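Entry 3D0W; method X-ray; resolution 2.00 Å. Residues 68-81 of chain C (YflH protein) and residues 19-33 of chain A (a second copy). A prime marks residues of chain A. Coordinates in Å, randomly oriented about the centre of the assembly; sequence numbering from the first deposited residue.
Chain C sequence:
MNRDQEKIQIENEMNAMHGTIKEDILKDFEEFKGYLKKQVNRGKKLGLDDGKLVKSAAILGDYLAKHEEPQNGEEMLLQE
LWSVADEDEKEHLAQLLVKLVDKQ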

# COMPACT_ATOMS: atom_id res chain seq x y z
N GLU C 68 0.52 8.55 12.04
CA GLU C 68 1.27 7.94 13.14
C GLU C 68 2.62 7.47 12.62
O GLU C 68 2.74 7.03 11.47
CB GLU C 68 0.51 6.74 13.71
CG GLU C 68 -0.91 7.03 14.16
CD GLU C 68 -1.52 5.88 14.95
OE1 GLU C 68 -1.39 4.72 14.51
OE2 GLU C 68 -2.14 6.14 16.00
N GLU C 69 3.64 7.55 13.47
CA GLU C 69 5.00 7.13 13.09
C GLU C 69 5.01 5.69 12.60
O GLU C 69 4.60 4.77 13.31
CB GLU C 69 5.94 7.24 14.30
CG GLU C 69 7.41 6.93 13.99
CD GLU C 69 8.26 6.77 15.25
OE1 GLU C 69 8.17 7.63 16.15
OE2 GLU C 69 9.02 5.78 15.33
N PRO C 70 5.47 5.47 11.35
CA PRO C 70 5.53 4.11 10.80
C PRO C 70 6.48 3.24 11.61
O PRO C 70 7.61 3.64 11.88
CB PRO C 70 6.03 4.34 9.38
CG PRO C 70 5.50 5.71 9.05
CD PRO C 70 5.77 6.48 10.32
N GLN C 71 6.01 2.05 11.99
CA GLN C 71 6.77 1.11 12.80
C GLN C 71 7.28 -0.09 12.00
O GLN C 71 8.09 -0.88 12.48
CB GLN C 71 5.91 0.61 13.95
CG GLN C 71 5.43 1.73 14.86
CD GLN C 71 6.54 2.29 15.73
OE1 GLN C 71 7.07 1.59 16.59
NE2 GLN C 71 6.90 3.54 15.50
N ASN C 72 6.78 -0.23 10.78
CA ASN C 72 7.16 -1.33 9.90
C ASN C 72 6.96 -0.90 8.44
O ASN C 72 6.40 0.17 8.18
CB ASN C 72 6.32 -2.57 10.20
CG ASN C 72 4.83 -2.27 10.26
OD1 ASN C 72 4.26 -1.70 9.33
ND2 ASN C 72 4.19 -2.64 11.37
N GLY C 73 7.43 -1.73 7.52
CA GLY C 73 7.30 -1.44 6.10
C GLY C 73 5.87 -1.27 5.63
O GLY C 73 5.61 -0.50 4.70
N GLU C 74 4.94 -1.99 6.25
CA GLU C 74 3.52 -1.88 5.87
C GLU C 74 3.02 -0.45 6.12
O GLU C 74 2.43 0.17 5.23
CB GLU C 74 2.66 -2.87 6.68
CG GLU C 74 2.73 -4.32 6.22
CD GLU C 74 3.89 -5.10 6.83
OE1 GLU C 74 4.71 -4.53 7.57
OE2 GLU C 74 3.96 -6.31 6.56
N GLU C 75 3.26 0.06 7.31
CA GLU C 75 2.81 1.40 7.65
C GLU C 75 3.58 2.47 6.90
O GLU C 75 3.03 3.53 6.58
CB GLU C 75 2.93 1.60 9.17
CG GLU C 75 1.91 0.78 9.94
CD GLU C 75 2.26 0.60 11.41
OE1 GLU C 75 3.08 1.38 11.95
OE2 GLU C 75 1.71 -0.33 12.03
N MSE C 76 4.85 2.20 6.62
CA MSE C 76 5.68 3.14 5.88
C MSE C 76 5.11 3.27 4.46
O MSE C 76 4.97 4.37 3.93
CB MSE C 76 7.13 2.65 5.84
CG MSE C 76 8.11 3.60 5.19
SE MSE C 76 8.20 5.31 6.10
CE MSE C 76 8.65 6.42 4.58
N LEU C 77 4.78 2.13 3.85
CA LEU C 77 4.23 2.17 2.49
C LEU C 77 2.87 2.86 2.47
O LEU C 77 2.61 3.69 1.60
CB LEU C 77 4.07 0.76 1.92
CG LEU C 77 3.41 0.71 0.53
CD1 LEU C 77 4.29 1.44 -0.49
CD2 LEU C 77 3.18 -0.74 0.11
N LEU C 78 2.00 2.52 3.42
CA LEU C 78 0.68 3.15 3.47
C LEU C 78 0.76 4.66 3.62
O LEU C 78 0.04 5.39 2.94
CB LEU C 78 -0.15 2.59 4.63
CG LEU C 78 -1.07 1.41 4.34
CD1 LEU C 78 -1.78 1.00 5.63
CD2 LEU C 78 -2.09 1.81 3.28
N GLN C 79 1.63 5.13 4.51
CA GLN C 79 1.77 6.57 4.71
C GLN C 79 2.33 7.26 3.47
O GLN C 79 1.95 8.39 3.17
CB GLN C 79 2.65 6.87 5.92
CG GLN C 79 2.01 6.50 7.25
CD GLN C 79 0.75 7.32 7.55
OE1 GLN C 79 0.75 8.55 7.40
NE2 GLN C 79 -0.30 6.65 7.98
N GLU C 80 3.23 6.59 2.75
CA GLU C 80 3.79 7.19 1.54
C GLU C 80 2.72 7.21 0.44
O GLU C 80 2.60 8.19 -0.30
CB GLU C 80 5.02 6.42 1.05
CG GLU C 80 6.29 6.65 1.89
CD GLU C 80 6.85 8.06 1.74
OE1 GLU C 80 6.90 8.57 0.60
OE2 GLU C 80 7.24 8.66 2.76
N LEU C 81 1.94 6.14 0.32
CA LEU C 81 0.89 6.10 -0.70
C LEU C 81 -0.13 7.20 -0.41
O LEU C 81 -0.58 7.90 -1.32
CB LEU C 81 0.17 4.74 -0.71
CG LEU C 81 0.90 3.54 -1.33
CD1 LEU C 81 0.08 2.26 -1.10
CD2 LEU C 81 1.11 3.79 -2.81
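Chain A, residues 19-33: GTIKEDILKDFEEFK

Chain A lies on chain C through an apolar helix-on-helix contact, extended at its N-terminal end by two loops that share one bridging water; no direct hydrogen bond crosses between the stretches. Residues 23′-33′ are helical, as the i to i+4 backbone bonds from Lys27′ N to Glu23′ O (2.9 Å) through Lys33′ N to Phe29′ O (2.8 Å) attest, and Lys22′ occupies the N-cap position. Residues 19′-22′ precede this helix. On chain C, helix 73-81 is capped by Asn72, whose OD1 accepts from Glu75 N at 2.9 Å. The N-to-C directions of the two helices make 63° (signed crossing angle -63°), with axes 10.0 Å apart at closest approach. The CA atoms of Glu69 and Ile21′ lie 6.0 Å apart, those of Asn72 and Ile25′ 6.5 Å, so the chains advance in the same sense through this register.

Selenomethionine Met76 points toward chain A and touches four residues. Its CG lies 3.7 Å from Phe29′ CB and 3.9 Å from Ile25′ CG2; its CE reaches Leu26′ CD2 at 4.0 Å, and its SE is 4.4 Å from Ile21′ CG2. One turn later, Glu80 uses its aliphatic portion: CG sits 3.7 Å from the centroid of the Phe29′ ring, 26° off the normal, a CH-pi contact over one face. Leu77 CD1 approaches the edge of that ring, 4.3 Å from Phe29′ CE1, and also packs 3.8 Å from Phe32′ CE2.

In the loops, Pro70 CD rests 3.7 Å from Ile21′ CG1. Beside this pair, one water accepts from Lys22′ N (2.8 Å) and donates to Glu69 OE2 (2.8 Å) and Pro70 O (2.9 Å), linking the backbones of both loops. The two stretches together bury 569 Å².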

# COMPACT_ATOMS: atom_id res chain seq x y z
N GLY A 19 12.24 12.51 11.64
CA GLY A 19 12.89 12.40 12.98
C GLY A 19 12.40 11.19 13.76
O GLY A 19 13.20 10.37 14.20
N THR A 20 11.09 11.09 13.92
CA THR A 20 10.50 9.97 14.65
C THR A 20 10.72 8.63 13.94
O THR A 20 10.95 7.61 14.59
CB THR A 20 8.99 10.18 14.85
OG1 THR A 20 8.41 10.66 13.63
CG2 THR A 20 8.73 11.19 15.96
N ILE A 21 10.66 8.64 12.61
CA ILE A 21 10.85 7.41 11.83
C ILE A 21 12.28 6.89 11.95
O ILE A 21 13.23 7.60 11.63
CB ILE A 21 10.55 7.64 10.32
CG1 ILE A 21 9.10 8.10 10.12
CG2 ILE A 21 10.77 6.34 9.55
CD1 ILE A 21 8.83 9.51 10.60
N LYS A 22 12.42 5.66 12.42
CA LYS A 22 13.74 5.07 12.58
C LYS A 22 14.44 4.95 11.23
O LYS A 22 13.84 4.53 10.24
CB LYS A 22 13.64 3.70 13.26
CG LYS A 22 12.88 3.74 14.58
CD LYS A 22 13.38 2.71 15.57
CE LYS A 22 14.66 3.17 16.27
NZ LYS A 22 14.41 4.32 17.19
N GLU A 23 15.71 5.32 11.22
CA GLU A 23 16.52 5.31 10.01
C GLU A 23 16.43 4.05 9.16
O GLU A 23 16.43 4.13 7.93
CB GLU A 23 17.99 5.58 10.37
CG GLU A 23 18.84 6.00 9.19
CD GLU A 23 18.28 7.22 8.48
OE1 GLU A 23 18.08 8.26 9.16
OE2 GLU A 23 18.05 7.15 7.26
N ASP A 24 16.35 2.88 9.79
CA ASP A 24 16.26 1.64 9.02
C ASP A 24 14.92 1.50 8.28
O ASP A 24 14.88 0.97 7.17
CB ASP A 24 16.49 0.44 9.94
CG ASP A 24 15.49 0.38 11.08
OD1 ASP A 24 15.34 1.39 11.79
OD2 ASP A 24 14.85 -0.68 11.25
N ILE A 25 13.84 1.99 8.88
CA ILE A 25 12.53 1.90 8.23
C ILE A 25 12.54 2.76 6.97
O ILE A 25 11.95 2.39 5.95
CB ILE A 25 11.39 2.35 9.18
CG1 ILE A 25 11.08 1.24 10.19
CG2 ILE A 25 10.11 2.65 8.38
CD1 ILE A 25 12.26 0.83 11.03
N LEU A 26 13.22 3.90 7.06
CA LEU A 26 13.35 4.82 5.94
C LEU A 26 14.22 4.21 4.85
O LEU A 26 13.84 4.17 3.68
CB LEU A 26 13.99 6.13 6.40
CG LEU A 26 13.14 7.12 7.19
CD1 LEU A 26 14.03 8.24 7.73
CD2 LEU A 26 12.05 7.68 6.30
N LYS A 27 15.39 3.74 5.25
CA LYS A 27 16.33 3.14 4.31
C LYS A 27 15.67 1.99 3.55
O LYS A 27 15.80 1.89 2.33
CB LYS A 27 17.57 2.65 5.06
CG LYS A 27 18.81 2.56 4.18
CD LYS A 27 20.03 2.16 4.99
CE LYS A 27 21.27 2.12 4.11
NZ LYS A 27 22.48 1.66 4.86
N ASP A 28 14.97 1.12 4.28
CA ASP A 28 14.29 -0.00 3.65
C ASP A 28 13.30 0.52 2.61
O ASP A 28 13.18 -0.05 1.52
CB ASP A 28 13.55 -0.84 4.70
CG ASP A 28 14.38 -1.99 5.24
OD1 ASP A 28 15.60 -2.05 4.93
OD2 ASP A 28 13.82 -2.83 5.97
N PHE A 29 12.60 1.60 2.93
CA PHE A 29 11.64 2.15 1.98
C PHE A 29 12.39 2.73 0.79
O PHE A 29 11.98 2.54 -0.36
CB PHE A 29 10.79 3.25 2.62
CG PHE A 29 9.84 3.90 1.64
CD1 PHE A 29 8.70 3.23 1.22
CD2 PHE A 29 10.14 5.14 1.08
CE1 PHE A 29 7.85 3.78 0.25
CE2 PHE A 29 9.31 5.70 0.11
CZ PHE A 29 8.17 5.03 -0.31
N GLU A 30 13.48 3.44 1.06
CA GLU A 30 14.27 4.03 -0.01
C GLU A 30 14.75 2.97 -0.98
O GLU A 30 14.75 3.19 -2.19
CB GLU A 30 15.46 4.80 0.56
CG GLU A 30 15.08 6.12 1.21
CD GLU A 30 14.24 7.00 0.30
OE1 GLU A 30 14.64 7.22 -0.87
OE2 GLU A 30 13.17 7.47 0.75
N GLU A 31 15.16 1.82 -0.44
CA GLU A 31 15.63 0.73 -1.27
C GLU A 31 14.46 0.14 -2.06
O GLU A 31 14.59 -0.16 -3.24
CB GLU A 31 16.27 -0.37 -0.42
CG GLU A 31 17.54 0.04 0.31
CD GLU A 31 18.25 -1.14 0.96
OE1 GLU A 31 17.60 -1.88 1.73
OE2 GLU A 31 19.45 -1.34 0.69
N PHE A 32 13.33 -0.03 -1.39
CA PHE A 32 12.12 -0.56 -2.01
C PHE A 32 11.76 0.33 -3.20
O PHE A 32 11.56 -0.14 -4.32
CB PHE A 32 10.98 -0.58 -1.00
CG PHE A 32 9.62 -0.74 -1.62
CD1 PHE A 32 9.26 -1.93 -2.26
CD2 PHE A 32 8.69 0.29 -1.57
CE1 PHE A 32 8.01 -2.08 -2.83
CE2 PHE A 32 7.43 0.15 -2.14
CZ PHE A 32 7.09 -1.04 -2.78
N LYS A 33 11.69 1.63 -2.94
CA LYS A 33 11.36 2.61 -3.97
C LYS A 33 12.36 2.50 -5.12
O LYS A 33 11.98 2.56 -6.30
CB LYS A 33 11.39 4.00 -3.34
CG LYS A 33 10.98 5.14 -4.25
CD LYS A 33 11.04 6.45 -3.48
CE LYS A 33 10.99 7.65 -4.41
NZ LYS A 33 10.98 8.93 -3.65
O HOH W 1 10.12 4.26 13.28